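Local atomic coordinates of thiosulfate reductase (Thermus thermophilus, PDB entry 2VPZ), a protein that probably reduces sulfur compounds such as polysulfide or thiosulfate, using a molybdenum bis(molybdopterin guanine dinucleotide) cofactor together with a [4Fe-4S] cluster. Residues P237-P251 and T685-H697. Residues are numbered along the deposited sequence; the frame is centred on the assembly and turned at random.
With MGD (2-amino-5,6-dimercapto-7-methyl-3,7,8a,9-tetrahydro-8-oxa-1,3,9,10-tetraaza-anthracen-4-one guanosine dinucleotide), chain H.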
loop_
_atom_site.group_PDB
_atom_site.type_symbol
_atom_site.label_atom_id
_atom_site.label_comp_id
_atom_site.label_asym_id
_atom_site.label_seq_id
_atom_site.Cartn_x
_atom_site.Cartn_y
_atom_site.Cartn_z
ATOM N N PRO A 237 14.910 27.514 -1.825
ATOM C CA PRO A 237 13.557 28.102 -1.878
ATOM C C PRO A 237 12.609 27.223 -2.748
ATOM O O PRO A 237 11.411 27.493 -2.841
ATOM C CB PRO A 237 13.773 29.501 -2.473
ATOM C CG PRO A 237 15.081 29.393 -3.238
ATOM C CD PRO A 237 15.909 28.422 -2.408
ATOM N N ARG A 238 13.174 26.171 -3.358
ATOM C CA ARG A 238 12.428 25.259 -4.267
ATOM C C ARG A 238 12.470 23.775 -3.772
ATOM O O ARG A 238 13.534 23.290 -3.379
ATOM C CB ARG A 238 13.020 25.339 -5.700
ATOM C CG ARG A 238 12.082 24.906 -6.872
ATOM C CD ARG A 238 12.862 24.727 -8.197
ATOM N NE ARG A 238 14.172 24.110 -7.989
ATOM C CZ ARG A 238 14.516 22.872 -8.367
ATOM N NH1 ARG A 238 13.635 22.101 -8.990
ATOM N NH2 ARG A 238 15.739 22.394 -8.115
ATOM N N PHE A 239 11.329 23.071 -3.779
ATOM C CA PHE A 239 11.244 21.646 -3.370
ATOM C C PHE A 239 11.747 20.774 -4.541
ATOM O O PHE A 239 10.944 20.204 -5.307
ATOM C CB PHE A 239 9.814 21.190 -2.980
ATOM C CG PHE A 239 9.758 19.811 -2.270
ATOM C CD1 PHE A 239 10.033 19.705 -0.904
ATOM C CD2 PHE A 239 9.377 18.650 -2.951
ATOM C CE1 PHE A 239 9.956 18.477 -0.216
ATOM C CE2 PHE A 239 9.291 17.387 -2.283
ATOM C CZ PHE A 239 9.592 17.320 -0.914
ATOM N N SER A 240 13.069 20.661 -4.652
ATOM C CA SER A 240 13.775 19.900 -5.700
ATOM C C SER A 240 13.734 18.362 -5.568
ATOM O O SER A 240 13.055 17.812 -4.680
ATOM C CB SER A 240 15.252 20.314 -5.766
ATOM O OG SER A 240 16.032 19.684 -4.745
ATOM N N THR A 241 14.475 17.674 -6.434
ATOM C CA THR A 241 14.554 16.217 -6.415
ATOM C C THR A 241 15.246 15.756 -5.123
ATOM O O THR A 241 14.756 14.836 -4.438
ATOM C CB THR A 241 15.327 15.610 -7.641
ATOM O OG1 THR A 241 14.641 15.887 -8.862
ATOM C CG2 THR A 241 15.491 14.078 -7.447
ATOM N N ALA A 242 16.364 16.397 -4.779
ATOM C CA ALA A 242 17.112 16.072 -3.562
ATOM C C ALA A 242 16.253 16.362 -2.311
ATOM O O ALA A 242 16.333 15.642 -1.307
ATOM C CB ALA A 242 18.480 16.858 -3.518
ATOM N N ALA A 243 15.418 17.393 -2.365
ATOM C CA ALA A 243 14.511 17.662 -1.242
ATOM C C ALA A 243 13.452 16.519 -1.156
ATOM O O ALA A 243 12.970 16.192 -0.067
ATOM C CB ALA A 243 13.766 19.039 -1.434
ATOM N N ALA A 244 13.128 15.889 -2.286
ATOM C CA ALA A 244 12.144 14.796 -2.317
ATOM C C ALA A 244 12.626 13.531 -1.585
ATOM O O ALA A 244 11.838 12.597 -1.329
ATOM C CB ALA A 244 11.754 14.443 -3.787
ATOM N N LYS A 245 13.918 13.527 -1.245
ATOM C CA LYS A 245 14.621 12.436 -0.526
ATOM C C LYS A 245 15.103 12.843 0.886
ATOM O O LYS A 245 15.780 12.060 1.566
ATOM C CB LYS A 245 15.857 11.995 -1.338
ATOM C CG LYS A 245 15.607 11.732 -2.808
ATOM C CD LYS A 245 14.301 10.941 -3.032
ATOM C CE LYS A 245 14.287 10.229 -4.379
ATOM N NZ LYS A 245 13.102 9.327 -4.549
ATOM N N ALA A 246 14.742 14.047 1.318
ATOM C CA ALA A 246 15.181 14.601 2.598
ATOM C C ALA A 246 14.308 14.419 3.842
ATOM O O ALA A 246 13.083 14.339 3.751
ATOM C CB ALA A 246 15.488 16.127 2.400
ATOM N N HIS A 247 14.955 14.346 5.004
ATOM C CA HIS A 247 14.283 14.205 6.284
ATOM C C HIS A 247 13.750 15.603 6.657
ATOM O O HIS A 247 12.637 15.706 7.141
ATOM C CB HIS A 247 15.277 13.509 7.213
ATOM C CG HIS A 247 15.870 12.272 6.651
ATOM N ND1 HIS A 247 15.313 11.037 6.809
ATOM C CD2 HIS A 247 16.861 12.113 5.774
ATOM C CE1 HIS A 247 15.935 10.163 6.047
ATOM N NE2 HIS A 247 16.892 10.800 5.402
ATOM N N ARG A 248 14.491 16.654 6.330
ATOM C CA ARG A 248 14.011 18.030 6.534
ATOM C C ARG A 248 14.159 18.947 5.285
ATOM O O ARG A 248 15.198 18.922 4.626
ATOM C CB ARG A 248 14.739 18.721 7.697
ATOM C CG ARG A 248 14.889 17.890 8.959
ATOM C CD ARG A 248 15.720 18.602 10.047
ATOM N NE ARG A 248 14.908 19.485 10.883
ATOM C CZ ARG A 248 14.617 19.293 12.171
ATOM N NH1 ARG A 248 15.083 18.234 12.808
ATOM N NH2 ARG A 248 13.829 20.151 12.821
ATOM N N TRP A 249 13.123 19.716 4.931
ATOM C CA TRP A 249 13.241 20.705 3.848
ATOM C C TRP A 249 13.147 22.110 4.498
ATOM O O TRP A 249 12.132 22.407 5.114
ATOM C CB TRP A 249 12.127 20.604 2.769
ATOM C CG TRP A 249 12.130 21.770 1.698
ATOM C CD1 TRP A 249 13.229 22.383 1.134
ATOM C CD2 TRP A 249 10.973 22.396 1.075
ATOM N NE1 TRP A 249 12.822 23.342 0.221
ATOM C CE2 TRP A 249 11.453 23.375 0.170
ATOM C CE3 TRP A 249 9.581 22.225 1.207
ATOM C CZ2 TRP A 249 10.588 24.181 -0.609
ATOM C CZ3 TRP A 249 8.706 23.029 0.432
ATOM C CH2 TRP A 249 9.228 24.001 -0.461
ATOM N N LEU A 250 14.186 22.950 4.422
ATOM C CA LEU A 250 14.077 24.328 4.955
ATOM C C LEU A 250 13.802 25.297 3.741
ATOM O O LEU A 250 14.746 25.653 3.006
ATOM C CB LEU A 250 15.340 24.777 5.755
ATOM C CG LEU A 250 16.132 23.821 6.681
ATOM C CD1 LEU A 250 17.037 24.593 7.691
ATOM C CD2 LEU A 250 15.174 22.898 7.446
ATOM N N PRO A 251 12.510 25.714 3.490
ATOM C CA PRO A 251 12.224 26.632 2.368
ATOM C C PRO A 251 12.680 28.091 2.589
ATOM O O PRO A 251 11.846 28.998 2.739
ATOM C CB PRO A 251 10.714 26.537 2.131
ATOM C CG PRO A 251 10.134 25.764 3.306
ATOM C CD PRO A 251 11.295 25.294 4.194
ATOM N N THR A 685 2.377 23.761 -10.457
ATOM C CA THR A 685 2.372 22.855 -9.324
ATOM C C THR A 685 3.345 23.296 -8.208
ATOM O O THR A 685 4.552 23.541 -8.476
ATOM C CB THR A 685 2.606 21.318 -9.706
ATOM O OG1 THR A 685 3.306 21.205 -10.926
ATOM C CG2 THR A 685 1.259 20.567 -9.761
ATOM N N ALA A 686 2.829 23.402 -6.975
ATOM C CA ALA A 686 3.562 23.839 -5.808
ATOM C C ALA A 686 4.701 22.948 -5.304
ATOM O O ALA A 686 4.518 21.748 -5.036
ATOM C CB ALA A 686 2.607 24.159 -4.641
ATOM N N ARG A 687 5.877 23.572 -5.188
ATOM C CA ARG A 687 7.162 23.042 -4.745
ATOM C C ARG A 687 8.060 24.280 -4.775
ATOM O O ARG A 687 9.275 24.161 -4.884
ATOM C CB ARG A 687 7.772 22.021 -5.713
ATOM C CG ARG A 687 7.024 20.718 -5.950
ATOM C CD ARG A 687 8.021 19.538 -6.103
ATOM N NE ARG A 687 8.045 18.886 -7.403
ATOM C CZ ARG A 687 9.134 18.399 -7.992
ATOM N NH1 ARG A 687 10.313 18.498 -7.393
ATOM N NH2 ARG A 687 9.055 17.790 -9.185
ATOM N N ILE A 688 7.463 25.467 -4.725
ATOM C CA ILE A 688 8.236 26.713 -4.759
ATOM C C ILE A 688 7.574 27.856 -3.969
ATOM O O ILE A 688 6.340 27.910 -3.858
ATOM C CB ILE A 688 8.498 27.177 -6.280
ATOM C CG1 ILE A 688 9.584 28.249 -6.364
ATOM C CG2 ILE A 688 7.163 27.640 -6.927
ATOM C CD1 ILE A 688 10.586 28.108 -7.572
ATOM N N ARG A 689 8.386 28.734 -3.382
ATOM C CA ARG A 689 7.895 29.911 -2.636
ATOM C C ARG A 689 7.164 30.858 -3.657
ATOM O O ARG A 689 7.310 30.681 -4.876
ATOM C CB ARG A 689 9.056 30.646 -1.936
ATOM C CG ARG A 689 9.881 29.772 -0.955
ATOM C CD ARG A 689 11.068 30.529 -0.316
ATOM N NE ARG A 689 10.787 31.951 -0.091
ATOM C CZ ARG A 689 10.521 32.532 1.073
ATOM N NH1 ARG A 689 10.494 31.823 2.191
ATOM N NH2 ARG A 689 10.282 33.838 1.128
ATOM N N LYS A 690 6.394 31.843 -3.171
ATOM C CA LYS A 690 5.606 32.788 -3.987
ATOM C C LYS A 690 6.403 33.984 -4.575
ATOM O O LYS A 690 5.925 34.712 -5.463
ATOM C CB LYS A 690 4.385 33.314 -3.191
ATOM C CG LYS A 690 3.399 32.225 -2.731
ATOM C CD LYS A 690 2.151 32.776 -2.025
ATOM C CE LYS A 690 1.255 31.647 -1.483
ATOM N NZ LYS A 690 -0.170 32.054 -1.228
ATOM N N ASP A 691 7.624 34.119 -4.033
ATOM C CA ASP A 691 8.741 35.082 -4.299
ATOM C C ASP A 691 9.458 34.798 -5.611
ATOM O O ASP A 691 10.277 35.599 -6.087
ATOM C CB ASP A 691 9.996 34.848 -3.461
ATOM C CG ASP A 691 9.841 35.049 -1.997
ATOM O OD1 ASP A 691 9.390 36.121 -1.603
ATOM O OD2 ASP A 691 10.273 34.144 -1.259
ATOM N N CYS A 692 9.320 33.558 -6.044
ATOM C CA CYS A 692 10.106 33.039 -7.121
ATOM C C CYS A 692 9.435 32.373 -8.243
ATOM O O CYS A 692 8.258 32.023 -8.184
ATOM C CB CYS A 692 11.138 32.044 -6.541
ATOM S SG CYS A 692 12.237 32.602 -5.244
ATOM N N VAL A 693 10.280 32.120 -9.228
ATOM C CA VAL A 693 9.958 31.450 -10.467
ATOM C C VAL A 693 11.293 30.731 -10.868
ATOM O O VAL A 693 12.397 31.190 -10.547
ATOM C CB VAL A 693 9.430 32.544 -11.508
ATOM C CG1 VAL A 693 10.222 32.543 -12.787
ATOM C CG2 VAL A 693 7.920 32.317 -11.771
ATOM N N TYR A 694 11.183 29.579 -11.512
ATOM C CA TYR A 694 12.335 28.743 -11.878
ATOM C C TYR A 694 12.237 28.175 -13.327
ATOM O O TYR A 694 11.136 27.821 -13.759
ATOM C CB TYR A 694 12.418 27.564 -10.863
ATOM C CG TYR A 694 13.430 26.455 -11.174
ATOM C CD1 TYR A 694 14.756 26.552 -10.754
ATOM C CD2 TYR A 694 13.060 25.326 -11.929
ATOM C CE1 TYR A 694 15.716 25.561 -11.072
ATOM C CE2 TYR A 694 14.007 24.322 -12.259
ATOM C CZ TYR A 694 15.340 24.449 -11.823
ATOM O OH TYR A 694 16.288 23.491 -12.128
ATOM N N ILE A 695 13.338 28.146 -14.081
ATOM C CA ILE A 695 13.381 27.535 -15.428
ATOM C C ILE A 695 14.741 26.832 -15.608
ATOM O O ILE A 695 15.736 27.250 -15.007
ATOM C CB ILE A 695 13.205 28.568 -16.627
ATOM C CG1 ILE A 695 14.326 29.599 -16.630
ATOM C CG2 ILE A 695 11.785 29.199 -16.583
ATOM C CD1 ILE A 695 14.428 30.468 -17.928
ATOM N N VAL A 696 14.796 25.742 -16.374
ATOM C CA VAL A 696 16.066 25.060 -16.627
ATOM C C VAL A 696 16.882 25.886 -17.659
ATOM O O VAL A 696 16.321 26.328 -18.670
ATOM C CB VAL A 696 15.842 23.597 -17.153
ATOM C CG1 VAL A 696 17.147 23.033 -17.796
ATOM C CG2 VAL A 696 15.355 22.679 -15.995
ATOM N N HIS A 697 18.185 26.091 -17.384
ATOM C CA HIS A 697 19.158 26.831 -18.260
ATOM C C HIS A 697 19.501 26.103 -19.576
ATOM O O HIS A 697 19.603 24.882 -19.599
ATOM C CB HIS A 697 20.533 27.108 -17.543
ATOM C CG HIS A 697 21.677 27.454 -18.429
ATOM N ND1 HIS A 697 21.685 28.581 -19.199
ATOM C CD2 HIS A 697 22.786 26.778 -18.750
ATOM C CE1 HIS A 697 22.740 28.582 -19.976
ATOM N NE2 HIS A 697 23.435 27.490 -19.721
HETATM P PB MGD H . 27.633 24.784 -23.308
HETATM O O1B MGD H . 26.323 25.501 -23.427
HETATM O O2B MGD H . 27.655 23.287 -23.298
HETATM O O3B MGD H . 28.350 25.524 -22.066
HETATM O O3A MGD H . 29.468 26.770 -20.198
HETATM P PA MGD H . 29.792 26.110 -21.615
HETATM O O1A MGD H . 30.664 24.865 -21.599
HETATM O O2A MGD H . 30.125 27.245 -22.518
HETATM O "O5'" MGD H . 28.560 25.190 -24.505
HETATM C "C5'" MGD H . 29.463 24.264 -25.110
HETATM C "C4'" MGD H . 29.821 24.846 -26.477
HETATM O "O4'" MGD H . 30.885 23.984 -26.865
HETATM C "C3'" MGD H . 28.763 24.713 -27.541
HETATM O "O3'" MGD H . 29.053 25.733 -28.507
HETATM C "C2'" MGD H . 29.049 23.308 -28.096
HETATM O "O2'" MGD H . 28.517 23.249 -29.393
HETATM C "C1'" MGD H . 30.578 23.234 -28.080
HETATM N N9 MGD H . 31.248 21.879 -28.047
HETATM C C8 MGD H . 30.799 20.784 -27.431
HETATM N N7 MGD H . 31.635 19.725 -27.538
HETATM C C5 MGD H . 32.724 20.146 -28.217
HETATM C C6 MGD H . 34.068 19.566 -28.664
HETATM O O6 MGD H . 34.393 18.342 -28.468
HETATM N N1 MGD H . 34.900 20.433 -29.332
HETATM C C2 MGD H . 34.597 21.740 -29.605
HETATM N N2 MGD H . 35.440 22.584 -30.277
HETATM N N3 MGD H . 33.435 22.266 -29.196
HETATM C C4 MGD H . 32.450 21.572 -28.535
HETATM C C10 MGD H . 29.524 26.008 -18.954
HETATM C C11 MGD H . 29.442 26.983 -17.829
HETATM O O11 MGD H . 28.399 27.894 -18.180
HETATM C C12 MGD H . 29.239 26.442 -16.462
HETATM S S12 MGD H . 30.196 25.164 -15.840
HETATM C C13 MGD H . 28.355 26.969 -15.614
HETATM S S13 MGD H . 28.005 26.423 -14.083
HETATM C C14 MGD H . 27.557 28.134 -15.836
HETATM N N15 MGD H . 26.124 27.726 -15.898
HETATM C C16 MGD H . 25.283 28.724 -16.329
HETATM C C17 MGD H . 23.863 28.881 -16.003
HETATM O O17 MGD H . 23.266 28.020 -15.292
HETATM N N18 MGD H . 23.230 29.961 -16.464
HETATM C C19 MGD H . 23.826 30.906 -17.217
HETATM N N19 MGD H . 23.133 31.966 -17.733
HETATM N N20 MGD H . 25.125 30.821 -17.512
HETATM C C21 MGD H . 25.885 29.795 -17.145
HETATM N N22 MGD H . 27.164 29.726 -17.529
HETATM C C23 MGD H . 28.109 28.761 -17.079
HETATM O O HOH W 1 12.234 17.126 -9.586
#
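The guanidinium of Arg-238 lies flat on one face of the Tyr-694 ring, a cation-pi stack with planes 10° apart and CZ 4.1 Å from the ring centroid. CD of the same arginine sits over the same face, 3.5 Å from Tyr-694 CG, a CH-pi contact; the bend at chi3 (39°) turns the chain so that methylene and guanidinium cover one ring. At the edge of the Phe-239 ring, near its plane, come Arg-687 CD and Trp-249 CD2, while Ala-243 CB covers one face. The Trp-249 ring has Pro-251 CB over one face and Phe-239 CD1 over the opposite one.

This seam joins the molybdopterin oxidoreductase region, where 237-251 leads into the outermost strand 248-250 of a parallel sheet, to the molybdopterin dinucleotide-binding domain, of the double-psi beta-barrel clan, whose strand 692-696 likewise edges its sheet. A single beta bridge pairs Arg-238 with Ile-688. Phe-239 N donates to Arg-687 O over 2.6 Å; Arg-689 N makes a weak bond to Pro-237 O. Phe-239 is also the centre of an inverse gamma turn.

The contact borders the cofactor pockets at Arg-238: NH2 bonds O3' of one MGD and NH1 forms a salt bridge with Glu-212, probably fixing the guanidinium's rotation on Tyr-694. Further along the chain, the His-697 ring lays a face against the other MGD, ND1 3.4 Å from N18, while ND1 is hydrogen-bonded to Asp-716. Arg-689 NH1 reaches Pro-251 O at 3.2 Å and has a salt bridge to Glu-306. Arg-687 NH2 pairs with an acidic side chain of another protein's chain. Arg-687 NH1 donates in the carbonyl plane to Phe-239 O, 2.8 Å away, and to a water that in turn donates to Thr-241 OG1.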